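Local coordinates for protein ADP-ribosyltransferase (Staphylococcus aureus, PDB 1OJZ) that probably transfers the ADP-ribose unit of NAD to an amino acid side chain of a target protein, as a mono-ADP-ribosyltransferase of the exoenzyme toxin family, at residues L87-L92 with R150-K155; T7-A12 with Q140-A145. One frame throughout, in Å; residues are numbered along the deposited sequence.

Contact 1 (L87-L92 with R150-K155). With NAD (nicotinamide-adenine-dinucleotide), chain B.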
ATOM      1  N   LEU A  87       2.765   6.101  -4.816  1.00 22.13           N
ATOM      2  CA  LEU A  87       3.881   6.677  -4.083  1.00 22.52           C
ATOM      3  C   LEU A  87       4.615   7.770  -4.853  1.00 22.01           C
ATOM      4  O   LEU A  87       4.488   7.881  -6.074  1.00 19.34           O
ATOM      5  CB  LEU A  87       4.869   5.558  -3.728  1.00 20.29           C
ATOM      6  CG  LEU A  87       4.293   4.375  -2.942  1.00 21.47           C
ATOM      7  CD1 LEU A  87       5.190   3.148  -3.121  1.00 20.32           C
ATOM      8  CD2 LEU A  87       4.156   4.753  -1.477  1.00 21.89           C
ATOM      9  N   ASN A  88       5.383   8.570  -4.116  1.00 21.94           N
ATOM     10  CA  ASN A  88       6.184   9.643  -4.689  1.00 20.98           C
ATOM     11  C   ASN A  88       7.586   9.072  -4.956  1.00 21.55           C
ATOM     12  O   ASN A  88       7.911   7.971  -4.504  1.00 20.51           O
ATOM     13  CB  ASN A  88       6.255  10.831  -3.718  1.00 22.13           C
ATOM     14  CG  ASN A  88       4.891  11.475  -3.484  1.00 24.28           C
ATOM     15  OD1 ASN A  88       4.196  11.830  -4.430  1.00 24.91           O
ATOM     16  ND2 ASN A  88       4.509  11.624  -2.222  1.00 22.71           N
ATOM     17  N   LEU A  89       8.413   9.815  -5.683  1.00 20.59           N
ATOM     18  CA  LEU A  89       9.752   9.349  -6.023  1.00 21.72           C
ATOM     19  C   LEU A  89      10.680   9.146  -4.840  1.00 22.27           C
ATOM     20  O   LEU A  89      11.684   8.442  -4.960  1.00 22.55           O
ATOM     21  CB  LEU A  89      10.401  10.295  -7.035  1.00 23.24           C
ATOM     22  CG  LEU A  89       9.669  10.418  -8.379  1.00 22.73           C
ATOM     23  CD1 LEU A  89      10.532  11.209  -9.349  1.00 22.30           C
ATOM     24  CD2 LEU A  89       9.365   9.041  -8.949  1.00 23.84           C
ATOM     25  N   ASP A  90      10.354   9.745  -3.699  1.00 22.89           N
ATOM     26  CA  ASP A  90      11.185   9.583  -2.510  1.00 25.38           C
ATOM     27  C   ASP A  90      11.290   8.103  -2.134  1.00 25.63           C
ATOM     28  O   ASP A  90      12.276   7.667  -1.539  1.00 24.42           O
ATOM     29  CB  ASP A  90      10.605  10.375  -1.330  1.00 26.77           C
ATOM     30  CG  ASP A  90       9.170   9.999  -1.021  1.00 28.36           C
ATOM     31  OD1 ASP A  90       8.626  10.492  -0.009  1.00 26.30           O
ATOM     32  OD2 ASP A  90       8.582   9.214  -1.791  1.00 27.97           O
ATOM     33  N   TYR A  91      10.264   7.337  -2.490  1.00 26.16           N
ATOM     34  CA  TYR A  91      10.223   5.907  -2.207  1.00 26.14           C
ATOM     35  C   TYR A  91      11.457   5.205  -2.753  1.00 26.72           C
ATOM     36  O   TYR A  91      11.979   4.282  -2.130  1.00 28.33           O
ATOM     37  CB  TYR A  91       8.959   5.293  -2.822  1.00 24.40           C
ATOM     38  CG  TYR A  91       8.945   3.781  -2.885  1.00 25.27           C
ATOM     39  CD1 TYR A  91       8.624   3.014  -1.764  1.00 25.77           C
ATOM     40  CD2 TYR A  91       9.248   3.117  -4.074  1.00 23.47           C
ATOM     41  CE1 TYR A  91       8.600   1.617  -1.830  1.00 27.29           C
ATOM     42  CE2 TYR A  91       9.230   1.732  -4.153  1.00 26.58           C
ATOM     43  CZ  TYR A  91       8.905   0.983  -3.033  1.00 29.33           C
ATOM     44  OH  TYR A  91       8.884  -0.395  -3.128  1.00 28.63           O
ATOM     45  N   LEU A  92      11.929   5.663  -3.908  1.00 25.54           N
ATOM     46  CA  LEU A  92      13.088   5.069  -4.563  1.00 25.96           C
ATOM     47  C   LEU A  92      14.424   5.281  -3.863  1.00 28.20           C
ATOM     48  O   LEU A  92      15.419   4.663  -4.235  1.00 26.11           O
ATOM     49  CB  LEU A  92      13.207   5.589  -5.990  1.00 22.18           C
ATOM     50  CG  LEU A  92      12.034   5.358  -6.934  1.00 19.76           C
ATOM     51  CD1 LEU A  92      12.287   6.142  -8.200  1.00 18.55           C
ATOM     52  CD2 LEU A  92      11.865   3.879  -7.226  1.00 14.37           C
ATOM     53  N   ARG A 150       0.325  10.977  -8.220  1.00 29.41           N
ATOM     54  CA  ARG A 150       1.647  10.453  -7.858  1.00 26.32           C
ATOM     55  C   ARG A 150       2.348   9.656  -8.966  1.00 25.80           C
ATOM     56  O   ARG A 150       1.714   8.917  -9.718  1.00 23.80           O
ATOM     57  CB  ARG A 150       1.552   9.613  -6.582  1.00 26.40           C
ATOM     58  CG  ARG A 150       1.250  10.432  -5.334  1.00 23.16           C
ATOM     59  CD  ARG A 150       1.283   9.563  -4.083  1.00 23.16           C
ATOM     60  NE  ARG A 150       1.283  10.371  -2.867  1.00 23.09           N
ATOM     61  CZ  ARG A 150       1.373   9.880  -1.634  1.00 26.18           C
ATOM     62  NH1 ARG A 150       1.468   8.571  -1.439  1.00 23.84           N
ATOM     63  NH2 ARG A 150       1.373  10.704  -0.590  1.00 27.23           N
ATOM     64  N   PRO A 151       3.684   9.798  -9.064  1.00 25.24           N
ATOM     65  CA  PRO A 151       4.578   9.159 -10.040  1.00 24.23           C
ATOM     66  C   PRO A 151       4.616   7.633 -10.064  1.00 23.15           C
ATOM     67  O   PRO A 151       4.564   7.015 -11.129  1.00 22.14           O
ATOM     68  CB  PRO A 151       5.950   9.734  -9.682  1.00 24.54           C
ATOM     69  CG  PRO A 151       5.633  11.012  -8.995  1.00 27.02           C
ATOM     70  CD  PRO A 151       4.465  10.640  -8.143  1.00 23.71           C
ATOM     71  N   ILE A 152       4.718   7.027  -8.888  1.00 20.50           N
ATOM     72  CA  ILE A 152       4.818   5.576  -8.798  1.00 21.03           C
ATOM     73  C   ILE A 152       3.535   4.878  -8.396  1.00 20.95           C
ATOM     74  O   ILE A 152       2.787   5.355  -7.551  1.00 23.06           O
ATOM     75  CB  ILE A 152       5.906   5.170  -7.778  1.00 19.17           C
ATOM     76  CG1 ILE A 152       7.262   5.711  -8.238  1.00 19.75           C
ATOM     77  CG2 ILE A 152       5.964   3.647  -7.624  1.00 18.85           C
ATOM     78  CD1 ILE A 152       8.316   5.682  -7.154  1.00 13.42           C
ATOM     79  N   GLU A 153       3.292   3.734  -9.015  1.00 22.07           N
ATOM     80  CA  GLU A 153       2.132   2.937  -8.680  1.00 24.78           C
ATOM     81  C   GLU A 153       2.650   1.553  -8.325  1.00 23.88           C
ATOM     82  O   GLU A 153       3.142   0.824  -9.181  1.00 23.20           O
ATOM     83  CB  GLU A 153       1.166   2.845  -9.856  1.00 29.25           C
ATOM     84  CG  GLU A 153      -0.040   1.962  -9.569  1.00 34.61           C
ATOM     85  CD  GLU A 153      -0.990   1.876 -10.745  1.00 37.89           C
ATOM     86  OE1 GLU A 153      -1.635   2.898 -11.065  1.00 40.05           O
ATOM     87  OE2 GLU A 153      -1.085   0.787 -11.353  1.00 38.18           O
ATOM     88  N   LEU A 154       2.565   1.209  -7.050  1.00 23.89           N
ATOM     89  CA  LEU A 154       3.013  -0.096  -6.595  1.00 24.10           C
ATOM     90  C   LEU A 154       1.794  -1.009  -6.742  1.00 22.78           C
ATOM     91  O   LEU A 154       0.877  -0.946  -5.933  1.00 22.59           O
ATOM     92  CB  LEU A 154       3.438  -0.013  -5.123  1.00 26.19           C
ATOM     93  CG  LEU A 154       4.472  -0.987  -4.550  1.00 27.49           C
ATOM     94  CD1 LEU A 154       4.417  -0.916  -3.027  1.00 27.11           C
ATOM     95  CD2 LEU A 154       4.213  -2.396  -5.042  1.00 25.85           C
ATOM     96  N   LYS A 155       1.785  -1.839  -7.780  1.00 22.05           N
ATOM     97  CA  LYS A 155       0.676  -2.757  -8.043  1.00 21.36           C
ATOM     98  C   LYS A 155       0.926  -4.065  -7.298  1.00 19.19           C
ATOM     99  O   LYS A 155       1.761  -4.871  -7.708  1.00 19.49           O
ATOM    100  CB  LYS A 155       0.572  -3.009  -9.551  1.00 22.70           C
ATOM    101  CG  LYS A 155      -0.549  -3.943  -9.982  1.00 23.35           C
ATOM    102  CD  LYS A 155      -0.561  -4.064 -11.501  1.00 23.04           C
ATOM    103  CE  LYS A 155      -1.715  -4.920 -12.002  1.00 26.60           C
ATOM    104  NZ  LYS A 155      -1.656  -5.117 -13.482  1.00 23.16           N
TER
HETATM  105  PA  NAD B 500       2.966   6.709   3.503  1.00 31.53           P
HETATM  106  O1A NAD B 500       3.216   5.706   2.449  1.00 31.13           O
HETATM  107  O2A NAD B 500       3.158   6.323   4.927  1.00 33.37           O
HETATM  108  O5B NAD B 500       3.842   8.005   3.177  1.00 35.66           O
HETATM  109  C5B NAD B 500       5.264   7.877   3.015  1.00 38.14           C
HETATM  110  C4B NAD B 500       5.693   8.723   1.845  1.00 37.48           C
HETATM  111  O4B NAD B 500       7.128   8.412   1.747  1.00 33.36           O
HETATM  112  C3B NAD B 500       5.044   8.318   0.490  1.00 38.19           C
HETATM  113  O3B NAD B 500       4.492   9.521  -0.116  1.00 41.94           O
HETATM  114  C2B NAD B 500       6.121   7.685  -0.364  1.00 35.49           C
HETATM  115  O2B NAD B 500       6.424   8.247  -1.583  1.00 36.10           O
HETATM  116  C1B NAD B 500       7.317   7.540   0.626  1.00 35.16           C
HETATM  117  N9A NAD B 500       7.420   6.169   1.156  1.00 33.39           N
HETATM  118  C8A NAD B 500       6.485   5.164   1.447  1.00 33.45           C
HETATM  119  N7A NAD B 500       7.016   4.059   1.912  1.00 32.09           N
HETATM  120  C5A NAD B 500       8.334   4.246   1.949  1.00 32.16           C
HETATM  121  C6A NAD B 500       9.446   3.390   2.371  1.00 33.07           C
HETATM  122  N6A NAD B 500       9.265   2.162   2.810  1.00 32.49           N
HETATM  123  N1A NAD B 500      10.700   3.975   2.253  1.00 33.19           N
HETATM  124  C2A NAD B 500      10.948   5.223   1.809  1.00 33.66           C
HETATM  125  N3A NAD B 500       9.920   6.083   1.401  1.00 31.55           N
HETATM  126  C4A NAD B 500       8.627   5.555   1.484  1.00 31.94           C
HETATM  127  O3  NAD B 500       1.492   7.253   3.353  1.00 29.60           O
HETATM  128  PN  NAD B 500       0.671   7.729   2.038  1.00 28.54           P
HETATM  129  O1N NAD B 500       0.674   6.624   1.075  1.00 31.35           O
HETATM  130  O2N NAD B 500       1.255   9.042   1.631  1.00 28.86           O
HETATM  131  O5D NAD B 500      -0.802   7.817   2.664  1.00 31.07           O
HETATM  132  C5D NAD B 500      -1.144   8.818   3.655  1.00 29.81           C
HETATM  133  C4D NAD B 500      -2.608   9.065   3.593  1.00 31.80           C
HETATM  134  O4D NAD B 500      -3.121   8.718   2.231  1.00 28.88           O
HETATM  135  C3D NAD B 500      -3.470   8.196   4.582  1.00 33.04           C
HETATM  136  O3D NAD B 500      -4.415   9.033   5.290  1.00 33.72           O
HETATM  137  C2D NAD B 500      -4.216   7.192   3.681  1.00 32.78           C
HETATM  138  O2D NAD B 500      -5.433   6.799   4.267  1.00 37.24           O
HETATM  139  C1D NAD B 500      -4.370   8.002   2.334  1.00 30.11           C
HETATM  140  N1N NAD B 500      -4.587   7.206   1.047  1.00 27.85           N
HETATM  141  C2N NAD B 500      -3.388   6.838   0.307  1.00 25.49           C
HETATM  142  C3N NAD B 500      -3.304   5.750  -0.486  1.00 23.32           C
HETATM  143  C7N NAD B 500      -2.049   5.430  -1.260  1.00 22.59           C
HETATM  144  O7N NAD B 500      -2.164   4.733  -2.296  1.00 18.62           O
HETATM  145  N7N NAD B 500      -0.868   5.908  -0.847  1.00 21.82           N
HETATM  146  C4N NAD B 500      -4.483   4.802  -0.652  1.00 20.96           C
HETATM  147  C5N NAD B 500      -5.346   4.851   0.574  1.00 23.60           C
HETATM  148  C6N NAD B 500      -5.564   6.130   1.161  1.00 24.77           C
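Leu87 and Ile152 form an antiparallel hydrogen-bonded pair where the outermost strand 81-87 of the five-stranded mixed sheet runs out beside strand 152-158, in the NAD-binding fold of ADP-ribosyltransferases. Leu87 N donates to Ile152 O at 2.8 Å, nearly straight (170°), and Ile152 N returns a bond to Leu87 O. Beyond the pair, the 3-10 turn 89-92 curls back over Ile152. With CG1 anti to its carbonyl carbon (chi1 -61°), the long branch of Ile152 carries CD1 into a hollow formed by Leu89, the Tyr91 ring and Leu92 and bordered by the backbone Asn88 O; CD1 comes within 3.7 Å of Leu92 CG. Pro151, a rigid apolar ring just before the strand, sets CB 3.6 Å from Leu89 CD2. Leu87 forks between protein and ligand: CD1 lies over a face of the Tyr91 ring, offset toward its rim, and touches Leu154, while CD2 meets the adenosine ribose. Asn88 ND2 sits over one face of the Arg150 guanidinium, toward its rim, the amide turned 61° from it. The extended Arg150 chain spans the distance to the nicotinamide-side phosphate, and its guanidinium meets that anion at its edge, with NH2 donating to NAD O2N at 2.8 Å.

Contact 2 (T7-A12 with Q140-A145). With NAD (nicotinamide-adenine-dinucleotide), chain B.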
ATOM      1  N   THR A   7     -11.992  -1.572 -11.483  1.00 27.54           N
ATOM      2  CA  THR A   7     -11.907  -0.321 -12.234  1.00 29.81           C
ATOM      3  C   THR A   7     -13.226   0.415 -12.007  1.00 29.27           C
ATOM      4  O   THR A   7     -13.353   1.607 -12.290  1.00 30.61           O
ATOM      5  CB  THR A   7     -11.725  -0.552 -13.759  1.00 30.16           C
ATOM      6  OG1 THR A   7     -12.795  -1.362 -14.256  1.00 30.91           O
ATOM      7  CG2 THR A   7     -10.398  -1.227 -14.050  1.00 30.77           C
ATOM      8  N   ASP A   8     -14.211  -0.311 -11.490  1.00 30.50           N
ATOM      9  CA  ASP A   8     -15.517   0.275 -11.201  1.00 30.83           C
ATOM     10  C   ASP A   8     -15.656   0.452  -9.695  1.00 30.23           C
ATOM     11  O   ASP A   8     -15.508  -0.504  -8.932  1.00 31.18           O
ATOM     12  CB  ASP A   8     -16.643  -0.627 -11.700  1.00 32.28           C
ATOM     13  CG  ASP A   8     -18.002   0.028 -11.562  1.00 34.94           C
ATOM     14  OD1 ASP A   8     -18.313   0.919 -12.384  1.00 37.21           O
ATOM     15  OD2 ASP A   8     -18.748  -0.334 -10.627  1.00 32.99           O
ATOM     16  N   LEU A   9     -15.952   1.676  -9.273  1.00 29.43           N
ATOM     17  CA  LEU A   9     -16.091   1.988  -7.856  1.00 29.26           C
ATOM     18  C   LEU A   9     -17.228   1.243  -7.177  1.00 28.92           C
ATOM     19  O   LEU A   9     -17.086   0.790  -6.047  1.00 30.57           O
ATOM     20  CB  LEU A   9     -16.264   3.496  -7.680  1.00 28.14           C
ATOM     21  CG  LEU A   9     -15.080   4.286  -8.244  1.00 28.13           C
ATOM     22  CD1 LEU A   9     -15.368   5.773  -8.194  1.00 29.61           C
ATOM     23  CD2 LEU A   9     -13.828   3.948  -7.455  1.00 26.77           C
ATOM     24  N   VAL A  10     -18.354   1.101  -7.861  1.00 29.42           N
ATOM     25  CA  VAL A  10     -19.480   0.399  -7.265  1.00 29.22           C
ATOM     26  C   VAL A  10     -19.164  -1.068  -6.985  1.00 28.32           C
ATOM     27  O   VAL A  10     -19.534  -1.600  -5.941  1.00 27.20           O
ATOM     28  CB  VAL A  10     -20.729   0.489  -8.160  1.00 28.01           C
ATOM     29  CG1 VAL A  10     -21.870  -0.319  -7.551  1.00 28.66           C
ATOM     30  CG2 VAL A  10     -21.141   1.940  -8.307  1.00 29.23           C
ATOM     31  N   GLU A  11     -18.483  -1.725  -7.918  1.00 29.13           N
ATOM     32  CA  GLU A  11     -18.134  -3.126  -7.738  1.00 27.63           C
ATOM     33  C   GLU A  11     -17.132  -3.271  -6.600  1.00 25.29           C
ATOM     34  O   GLU A  11     -17.196  -4.219  -5.826  1.00 26.38           O
ATOM     35  CB  GLU A  11     -17.548  -3.691  -9.030  1.00 30.77           C
ATOM     36  CG  GLU A  11     -18.540  -3.786 -10.167  1.00 33.45           C
ATOM     37  CD  GLU A  11     -19.632  -4.805  -9.908  1.00 34.23           C
ATOM     38  OE1 GLU A  11     -20.427  -5.067 -10.827  1.00 37.96           O
ATOM     39  OE2 GLU A  11     -19.697  -5.351  -8.788  1.00 39.06           O
ATOM     40  N   ALA A  12     -16.208  -2.320  -6.510  1.00 25.17           N
ATOM     41  CA  ALA A  12     -15.190  -2.323  -5.465  1.00 26.23           C
ATOM     42  C   ALA A  12     -15.838  -2.141  -4.092  1.00 26.13           C
ATOM     43  O   ALA A  12     -15.524  -2.857  -3.143  1.00 27.40           O
ATOM     44  CB  ALA A  12     -14.189  -1.208  -5.720  1.00 23.02           C
ATOM     45  N   GLN A 140      -5.237   1.353  -2.381  1.00 21.72           N
ATOM     46  CA  GLN A 140      -6.558   1.579  -2.956  1.00 21.47           C
ATOM     47  C   GLN A 140      -6.966   0.434  -3.885  1.00 19.38           C
ATOM     48  O   GLN A 140      -6.153  -0.067  -4.674  1.00 16.61           O
ATOM     49  CB  GLN A 140      -6.600   2.936  -3.688  1.00 21.87           C
ATOM     50  CG  GLN A 140      -5.380   3.282  -4.521  1.00 25.59           C
ATOM     51  CD  GLN A 140      -5.307   4.767  -4.882  1.00 27.78           C
ATOM     52  OE1 GLN A 140      -6.137   5.283  -5.628  1.00 31.07           O
ATOM     53  NE2 GLN A 140      -4.306   5.458  -4.343  1.00 26.72           N
ATOM     54  N   LEU A 141      -8.223   0.003  -3.753  1.00 18.91           N
ATOM     55  CA  LEU A 141      -8.783  -1.089  -4.555  1.00 20.87           C
ATOM     56  C   LEU A 141      -8.872  -0.687  -6.013  1.00 21.34           C
ATOM     57  O   LEU A 141      -8.825  -1.526  -6.904  1.00 23.04           O
ATOM     58  CB  LEU A 141     -10.198  -1.448  -4.080  1.00 22.55           C
ATOM     59  CG  LEU A 141     -10.474  -2.788  -3.398  1.00 23.34           C
ATOM     60  CD1 LEU A 141     -11.990  -2.965  -3.268  1.00 20.86           C
ATOM     61  CD2 LEU A 141      -9.871  -3.933  -4.198  1.00 22.60           C
ATOM     62  N   VAL A 142      -9.052   0.607  -6.242  1.00 21.20           N
ATOM     63  CA  VAL A 142      -9.152   1.142  -7.592  1.00 22.27           C
ATOM     64  C   VAL A 142      -8.058   2.180  -7.759  1.00 21.60           C
ATOM     65  O   VAL A 142      -8.029   3.186  -7.044  1.00 22.01           O
ATOM     66  CB  VAL A 142     -10.520   1.812  -7.828  1.00 22.46           C
ATOM     67  CG1 VAL A 142     -10.579   2.401  -9.240  1.00 22.85           C
ATOM     68  CG2 VAL A 142     -11.634   0.797  -7.615  1.00 24.20           C
ATOM     69  N   SER A 143      -7.147   1.926  -8.687  1.00 23.01           N
ATOM     70  CA  SER A 143      -6.052   2.854  -8.919  1.00 26.44           C
ATOM     71  C   SER A 143      -6.603   4.215  -9.311  1.00 28.33           C
ATOM     72  O   SER A 143      -7.509   4.306 -10.141  1.00 30.35           O
ATOM     73  CB  SER A 143      -5.140   2.331 -10.029  1.00 27.30           C
ATOM     74  OG  SER A 143      -4.058   3.221 -10.242  1.00 32.41           O
ATOM     75  N   GLY A 144      -6.062   5.269  -8.710  1.00 28.76           N
ATOM     76  CA  GLY A 144      -6.515   6.609  -9.034  1.00 29.74           C
ATOM     77  C   GLY A 144      -7.627   7.145  -8.153  1.00 30.09           C
ATOM     78  O   GLY A 144      -7.953   8.327  -8.225  1.00 31.65           O
ATOM     79  N   ALA A 145      -8.220   6.291  -7.325  1.00 31.08           N
ATOM     80  CA  ALA A 145      -9.292   6.734  -6.441  1.00 31.18           C
ATOM     81  C   ALA A 145      -8.740   7.761  -5.453  1.00 33.18           C
ATOM     82  O   ALA A 145      -9.500   8.491  -4.815  1.00 33.28           O
ATOM     83  CB  ALA A 145      -9.888   5.542  -5.687  1.00 29.63           C
TER
HETATM   84  PA  NAD B 500       2.966   6.709   3.503  1.00 31.53           P
HETATM   85  O1A NAD B 500       3.216   5.706   2.449  1.00 31.13           O
HETATM   86  O2A NAD B 500       3.158   6.323   4.927  1.00 33.37           O
HETATM   87  O5B NAD B 500       3.842   8.005   3.177  1.00 35.66           O
HETATM   88  C5B NAD B 500       5.264   7.877   3.015  1.00 38.14           C
HETATM   89  C4B NAD B 500       5.693   8.723   1.845  1.00 37.48           C
HETATM   90  O4B NAD B 500       7.128   8.412   1.747  1.00 33.36           O
HETATM   91  C3B NAD B 500       5.044   8.318   0.490  1.00 38.19           C
HETATM   92  O3B NAD B 500       4.492   9.521  -0.116  1.00 41.94           O
HETATM   93  C2B NAD B 500       6.121   7.685  -0.364  1.00 35.49           C
HETATM   94  O2B NAD B 500       6.424   8.247  -1.583  1.00 36.10           O
HETATM   95  C1B NAD B 500       7.317   7.540   0.626  1.00 35.16           C
HETATM   96  N9A NAD B 500       7.420   6.169   1.156  1.00 33.39           N
HETATM   97  C8A NAD B 500       6.485   5.164   1.447  1.00 33.45           C
HETATM   98  N7A NAD B 500       7.016   4.059   1.912  1.00 32.09           N
HETATM   99  C5A NAD B 500       8.334   4.246   1.949  1.00 32.16           C
HETATM  100  C6A NAD B 500       9.446   3.390   2.371  1.00 33.07           C
HETATM  101  N6A NAD B 500       9.265   2.162   2.810  1.00 32.49           N
HETATM  102  N1A NAD B 500      10.700   3.975   2.253  1.00 33.19           N
HETATM  103  C2A NAD B 500      10.948   5.223   1.809  1.00 33.66           C
HETATM  104  N3A NAD B 500       9.920   6.083   1.401  1.00 31.55           N
HETATM  105  C4A NAD B 500       8.627   5.555   1.484  1.00 31.94           C
HETATM  106  O3  NAD B 500       1.492   7.253   3.353  1.00 29.60           O
HETATM  107  PN  NAD B 500       0.671   7.729   2.038  1.00 28.54           P
HETATM  108  O1N NAD B 500       0.674   6.624   1.075  1.00 31.35           O
HETATM  109  O2N NAD B 500       1.255   9.042   1.631  1.00 28.86           O
HETATM  110  O5D NAD B 500      -0.802   7.817   2.664  1.00 31.07           O
HETATM  111  C5D NAD B 500      -1.144   8.818   3.655  1.00 29.81           C
HETATM  112  C4D NAD B 500      -2.608   9.065   3.593  1.00 31.80           C
HETATM  113  O4D NAD B 500      -3.121   8.718   2.231  1.00 28.88           O
HETATM  114  C3D NAD B 500      -3.470   8.196   4.582  1.00 33.04           C
HETATM  115  O3D NAD B 500      -4.415   9.033   5.290  1.00 33.72           O
HETATM  116  C2D NAD B 500      -4.216   7.192   3.681  1.00 32.78           C
HETATM  117  O2D NAD B 500      -5.433   6.799   4.267  1.00 37.24           O
HETATM  118  C1D NAD B 500      -4.370   8.002   2.334  1.00 30.11           C
HETATM  119  N1N NAD B 500      -4.587   7.206   1.047  1.00 27.85           N
HETATM  120  C2N NAD B 500      -3.388   6.838   0.307  1.00 25.49           C
HETATM  121  C3N NAD B 500      -3.304   5.750  -0.486  1.00 23.32           C
HETATM  122  C7N NAD B 500      -2.049   5.430  -1.260  1.00 22.59           C
HETATM  123  O7N NAD B 500      -2.164   4.733  -2.296  1.00 18.62           O
HETATM  124  N7N NAD B 500      -0.868   5.908  -0.847  1.00 21.82           N
HETATM  125  C4N NAD B 500      -4.483   4.802  -0.652  1.00 20.96           C
HETATM  126  C5N NAD B 500      -5.346   4.851   0.574  1.00 23.60           C
HETATM  127  C6N NAD B 500      -5.564   6.130   1.161  1.00 24.77           C
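Val142 packs against Leu9 and Ala12 at the start of helix 9-23, and its beta-branched side chain suits the place by offering a methyl to each flank of the notch there. Its CB lies 4.0 Å from Leu9 CD2. From there CG1, anti to the backbone N (chi1 178°), leans toward the same leucine methyl and, more loosely, toward Thr7 O. CG2, beside the backbone N, points into the notch beside Leu9 CD2 and Ala12 CB, each 3.8 Å away. Leu9 crosses the valine at about a right angle and touches it with CD2. Ala12, one helical turn further on, is small enough to let the loop come close, and Leu141 CD1 lies 3.7 Å from its CB.

Asp8 is the N-cap of the helix: OD2 accepts from Glu11 N through its anti lone pair. On the other side, a type II turn runs from Val142 to Ala145, with Gly144 at its third position, where the positive phi of 92° suits glycine. Just before the turn, Gln140 directs NE2 to NAD O7N at 3.1 Å, a bond of the nicotinamide site. Phe6 also packs on Leu141 and Val142, and Gln179 touches Leu9 and Ala12. The contact thus seats the first turn of helix 9-23 on the loop that leaves strand 137-140, an outermost strand of the three-stranded sheet, on its way to strand 152-158.

From the N terminus, the chain enters contact 2 at 7-12, before and within the first turn of helix 9-23. It reaches contact 1 at 87-92, after strand 81-87, returns to contact 2 at 140-145 and finishes contact 1 at 150-155. The two closures therefore cross: one brings the start of helix 9-23 to the loop that leaves the three-stranded sheet, the other joins the edge of the five-stranded sheet to its neighbouring strand. Ser143 OG and Glu153 OE1, 2.6 Å apart and probably hydrogen-bonded, connect them directly. NAD lies against both, its adenosine and nicotinamide-side phosphate at contact 1 and its nicotinamide at contact 2.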